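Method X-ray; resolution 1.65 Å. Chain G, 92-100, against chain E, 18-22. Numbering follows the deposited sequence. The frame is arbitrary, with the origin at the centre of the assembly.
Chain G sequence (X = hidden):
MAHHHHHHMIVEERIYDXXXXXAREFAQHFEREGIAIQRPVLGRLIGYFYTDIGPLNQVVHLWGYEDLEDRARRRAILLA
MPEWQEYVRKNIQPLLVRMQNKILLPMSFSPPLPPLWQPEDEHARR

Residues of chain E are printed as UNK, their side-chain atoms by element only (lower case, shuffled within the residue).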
ATOM      1  N   ILE G  92     -11.480  -9.092 -22.552  1.00 23.36           N
ATOM      2  CA  ILE G  92     -11.262  -8.455 -21.258  1.00 17.39           C
ATOM      3  C   ILE G  92      -9.872  -8.744 -20.701  1.00 18.39           C
ATOM      4  O   ILE G  92      -9.205  -7.837 -20.207  1.00 15.65           O
ATOM      5  CB  ILE G  92     -12.362  -8.887 -20.268  1.00 20.31           C
ATOM      6  CG1 ILE G  92     -13.730  -8.483 -20.821  1.00 18.40           C
ATOM      7  CG2 ILE G  92     -12.128  -8.253 -18.899  1.00 15.85           C
ATOM      8  CD1 ILE G  92     -13.810  -7.002 -21.199  1.00 19.34           C
ATOM      9  N   GLN G  93      -9.425  -9.997 -20.781  1.00 20.99           N
ATOM     10  CA  GLN G  93      -8.099 -10.395 -20.302  1.00 21.90           C
ATOM     11  C   GLN G  93      -6.989  -9.387 -20.585  1.00 18.58           C
ATOM     12  O   GLN G  93      -6.303  -8.995 -19.632  1.00 16.35           O
ATOM     13  CB  GLN G  93      -7.766 -11.763 -20.918  1.00 26.23           C
ATOM     14  CG  GLN G  93      -6.377 -12.238 -20.584  1.00 24.92           C
ATOM     15  CD  GLN G  93      -6.245 -12.535 -19.124  1.00 23.00           C
ATOM     16  OE1 GLN G  93      -7.204 -12.971 -18.486  1.00 25.29           O
ATOM     17  NE2 GLN G  93      -5.056 -12.309 -18.574  1.00 19.78           N
ATOM     18  N   PRO G  94      -6.765  -8.921 -21.821  1.00 16.97           N
ATOM     19  CA  PRO G  94      -5.669  -7.963 -22.052  1.00 18.02           C
ATOM     20  C   PRO G  94      -5.848  -6.638 -21.340  1.00 20.97           C
ATOM     21  O   PRO G  94      -4.870  -5.884 -21.216  1.00 16.00           O
ATOM     22  CB  PRO G  94      -5.695  -7.767 -23.574  1.00 16.88           C
ATOM     23  CG  PRO G  94      -7.080  -8.097 -23.958  1.00 23.39           C
ATOM     24  CD  PRO G  94      -7.440  -9.253 -23.096  1.00 19.86           C
ATOM     25  N   LEU G  95      -7.064  -6.325 -20.889  1.00 11.92           N
ATOM     26  CA  LEU G  95      -7.341  -5.065 -20.202  1.00 12.22           C
ATOM     27  C   LEU G  95      -6.998  -5.098 -18.717  1.00 13.05           C
ATOM     28  O   LEU G  95      -6.828  -4.032 -18.109  1.00 14.08           O
ATOM     29  CB  LEU G  95      -8.814  -4.698 -20.361  1.00 11.32           C
ATOM     30  CG  LEU G  95      -9.287  -4.666 -21.818  1.00 18.45           C
ATOM     31  CD1 LEU G  95     -10.796  -4.463 -21.935  1.00 15.28           C
ATOM     32  CD2 LEU G  95      -8.510  -3.600 -22.597  1.00 13.21           C
ATOM     33  N   LEU G  96      -6.866  -6.285 -18.130  1.00 10.16           N
ATOM     34  CA  LEU G  96      -6.763  -6.429 -16.687  1.00  9.57           C
ATOM     35  C   LEU G  96      -5.328  -6.223 -16.215  1.00  9.74           C
ATOM     36  O   LEU G  96      -4.383  -6.713 -16.838  1.00 12.38           O
ATOM     37  CB  LEU G  96      -7.251  -7.811 -16.248  1.00 14.54           C
ATOM     38  CG  LEU G  96      -8.725  -8.113 -16.539  1.00 14.14           C
ATOM     39  CD1 LEU G  96      -9.019  -9.587 -16.242  1.00 20.35           C
ATOM     40  CD2 LEU G  96      -9.660  -7.199 -15.760  1.00 16.64           C
ATOM     41  N   VAL G  97      -5.172  -5.524 -15.091  1.00  9.64           N
ATOM     42  CA  VAL G  97      -3.886  -5.392 -14.420  1.00 15.65           C
ATOM     43  C   VAL G  97      -3.917  -6.003 -13.020  1.00 13.16           C
ATOM     44  O   VAL G  97      -3.035  -6.792 -12.649  1.00 14.25           O
ATOM     45  CB  VAL G  97      -3.426  -3.915 -14.364  1.00 10.92           C
ATOM     46  CG1 VAL G  97      -2.220  -3.809 -13.486  1.00 14.71           C
ATOM     47  CG2 VAL G  97      -3.102  -3.402 -15.747  1.00  9.83           C
ATOM     48  N   ARG G  98      -4.918  -5.648 -12.222  1.00  9.35           N
ATOM     49  CA  ARG G  98      -5.037  -6.114 -10.846  1.00 16.96           C
ATOM     50  C   ARG G  98      -6.509  -6.353 -10.528  1.00 18.79           C
ATOM     51  O   ARG G  98      -7.391  -5.641 -11.025  1.00 15.44           O
ATOM     52  CB  ARG G  98      -4.433  -5.112  -9.846  1.00 17.23           C
ATOM     53  CG  ARG G  98      -4.404  -5.632  -8.409  1.00 18.76           C
ATOM     54  CD  ARG G  98      -3.756  -4.656  -7.435  1.00 29.38           C
ATOM     55  NE  ARG G  98      -4.493  -3.397  -7.314  1.00 40.42           N
ATOM     56  CZ  ARG G  98      -4.553  -2.664  -6.201  1.00 42.44           C
ATOM     57  NH1 ARG G  98      -3.941  -3.072  -5.095  1.00 40.51           N
ATOM     58  NH2 ARG G  98      -5.243  -1.528  -6.185  1.00 41.23           N
ATOM     59  N   MET G  99      -6.775  -7.381  -9.730  1.00 12.01           N
ATOM     60  CA  MET G  99      -8.129  -7.705  -9.308  1.00  9.03           C
ATOM     61  C   MET G  99      -8.123  -7.931  -7.810  1.00  9.78           C
ATOM     62  O   MET G  99      -7.159  -8.476  -7.268  1.00 10.62           O
ATOM     63  CB  MET G  99      -8.684  -8.947 -10.009  1.00 15.58           C
ATOM     64  CG  MET G  99      -8.936  -8.708 -11.484  1.00 13.54           C
ATOM     65  SD  MET G  99      -8.796 -10.202 -12.468  1.00 16.11           S
ATOM     66  CE  MET G  99     -10.234 -11.156 -11.965  1.00 12.37           C
ATOM     67  N   GLN G 100      -9.179  -7.468  -7.147  1.00 10.20           N
ATOM     68  CA  GLN G 100      -9.403  -7.759  -5.737  1.00 12.20           C
ATOM     69  C   GLN G 100     -10.903  -7.759  -5.478  1.00 17.49           C
ATOM     70  O   GLN G 100     -11.680  -7.163  -6.231  1.00 12.09           O
ATOM     71  CB  GLN G 100      -8.704  -6.751  -4.827  1.00 18.39           C
ATOM     72  CG  GLN G 100      -9.098  -5.316  -5.061  1.00 23.40           C
ATOM     73  CD  GLN G 100      -8.167  -4.366  -4.344  1.00 31.16           C
ATOM     74  OE1 GLN G 100      -7.264  -3.783  -4.946  1.00 29.12           O
ATOM     75  NE2 GLN G 100      -8.367  -4.226  -3.045  1.00 29.24           N
TER
ATOM     76  N   UNK E  18      -0.040 -13.068  -9.424  1.00 10.51           N
ATOM     77  CA  UNK E  18       0.046 -13.598 -10.777  1.00  9.07           C
ATOM     78  C   UNK E  18      -0.622 -12.664 -11.776  1.00 10.52           C
ATOM     79  O   UNK E  18      -1.409 -11.794 -11.408  1.00 12.85           O
ATOM     80  c   UNK E  18      -0.714 -17.317  -9.935  1.00 10.33           C
ATOM     81  c   UNK E  18      -0.020 -15.976  -9.856  1.00 10.10           C
ATOM     82  c   UNK E  18      -0.617 -14.980 -10.851  1.00  9.41           C
ATOM     83  c   UNK E  18       1.441 -16.134 -10.171  1.00 11.55           C
ATOM     84  N   UNK E  19      -0.312 -12.890 -13.062  1.00 12.79           N
ATOM     85  CA  UNK E  19      -1.041 -12.283 -14.166  1.00 13.91           C
ATOM     86  C   UNK E  19      -2.532 -12.545 -13.958  1.00 16.85           C
ATOM     87  O   UNK E  19      -2.904 -13.592 -13.412  1.00 13.23           O
ATOM     88  c   UNK E  19      -1.326 -12.557 -16.727  1.00 30.47           C
ATOM     89  n   UNK E  19       0.484 -15.240 -19.515  1.00 34.88           N
ATOM     90  c   UNK E  19      -0.744 -13.288 -17.926  1.00 27.90           C
ATOM     91  n   UNK E  19      -0.993 -16.854 -18.809  1.00 30.29           N
ATOM     92  n   UNK E  19      -1.156 -14.691 -18.001  1.00 28.89           N
ATOM     93  c   UNK E  19      -0.559 -15.596 -18.776  1.00 35.73           C
ATOM     94  c   UNK E  19      -0.530 -12.887 -15.485  1.00 15.34           C
ATOM     95  N   UNK E  20      -3.422 -11.627 -14.339  1.00 20.32           N
ATOM     96  CA  UNK E  20      -4.854 -11.880 -14.136  1.00 15.08           C
ATOM     97  C   UNK E  20      -5.317 -13.206 -14.737  1.00 15.96           C
ATOM     98  O   UNK E  20      -5.000 -13.548 -15.886  1.00 17.27           O
ATOM     99  c   UNK E  20      -5.516 -10.683 -14.816  1.00 18.37           C
ATOM    100  c   UNK E  20      -3.164 -10.245 -14.794  1.00 15.61           C
ATOM    101  c   UNK E  20      -4.503  -9.564 -14.626  1.00 18.08           C
ATOM    102  N   UNK E  21      -6.075 -13.958 -13.939  1.00 15.53           N
ATOM    103  CA  UNK E  21      -6.606 -15.275 -14.288  1.00 16.44           C
ATOM    104  C   UNK E  21      -5.505 -16.291 -14.558  1.00 20.20           C
ATOM    105  O   UNK E  21      -5.728 -17.285 -15.255  1.00 20.56           O
ATOM    106  c   UNK E  21      -7.568 -15.185 -15.477  1.00 18.99           C
ATOM    107  o   UNK E  21      -9.371 -14.401 -14.136  1.00 22.35           O
ATOM    108  c   UNK E  21      -8.741 -14.283 -15.188  1.00 26.38           C
ATOM    109  n   UNK E  21      -9.021 -13.353 -16.094  1.00 23.43           N
ATOM    110  N   UNK E  22      -4.319 -16.057 -14.000  1.00 16.60           N
ATOM    111  CA  UNK E  22      -3.218 -16.991 -14.141  1.00 14.11           C
ATOM    112  C   UNK E  22      -3.170 -18.114 -13.128  1.00 20.30           C
ATOM    113  O   UNK E  22      -2.377 -19.040 -13.314  1.00 13.74           O
TER

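Position 18 of chain E carries four side-chain carbons and no heteroatom, with a fork at the second carbon beyond CA. None of them touches chain G: the side chain is out of reach of that stretch. The isobutyl group is that of leucine. Leu E18 is buried, and an apolar side chain suits such a place.

Position 19 has an unbranched run of three carbons, then a nitrogen, then a carbon bearing two more nitrogens. Its contact with chain G is slight and involves the aliphatic part: the second carbon of the run lies 4.2 Å from Gln G93 NE2. A guanidinium at the end of such a chain identifies arginine. Arg E19 CZ lies farther from Gln G93 NE2, at 5.6 Å. The backbone matters more, because Arg E19 opens a type II turn.

At position 20 three carbons close a ring onto the backbone nitrogen. The CA-to-CB bond points toward chain G, and the ring packs against Leu G96, the middle of its three carbons 3.6 Å from Leu G96 CB; CB of position 20 lies 4.1 Å from Met G99 SD. The residue is proline. It suits the second place of the turn, since its phi of -54° is what the ring favours and its nitrogen has no hydrogen to leave unpaired. Its carbonyl remains free to accept a hydrogen bond from Gln G93, NE2 to Pro E20 O, at 3.0 Å.

Position 21 shows two carbons, the second carrying one oxygen and one nitrogen. That nitrogen lies 3.0 Å from Gln G93 OE1. A short carboxamide means asparagine. Asn E21 ND2 donates to Gln G93 OE1, nearly straight at 171°. With phi/psi of 62/24, the residue occupies the left-handed region, which asparagine tolerates better than most residues.

Position 22 has no side-chain atoms and makes no contact with chain G; it is glycine. Gly E22 N closes the turn on Arg E19 O at 2.9 Å. A CB here, ideally placed, would also sit 2.9 Å from Arg E19 O, too close for a carbon, so the missing side chain fits the tight turn.

The contact thus works through one turn presented to chain G. Gln G93 meets it with both ends of its amide: NE2 gives a hydrogen to a backbone carbonyl, and OE1 takes one from a side chain. Beside this polar pair, the proline ring rests on Leu G96 and Met G99, whose CA-to-CB bonds both point toward chain E. Together the stretches bury 298 Å².

Chain E 18-22: LRPNG
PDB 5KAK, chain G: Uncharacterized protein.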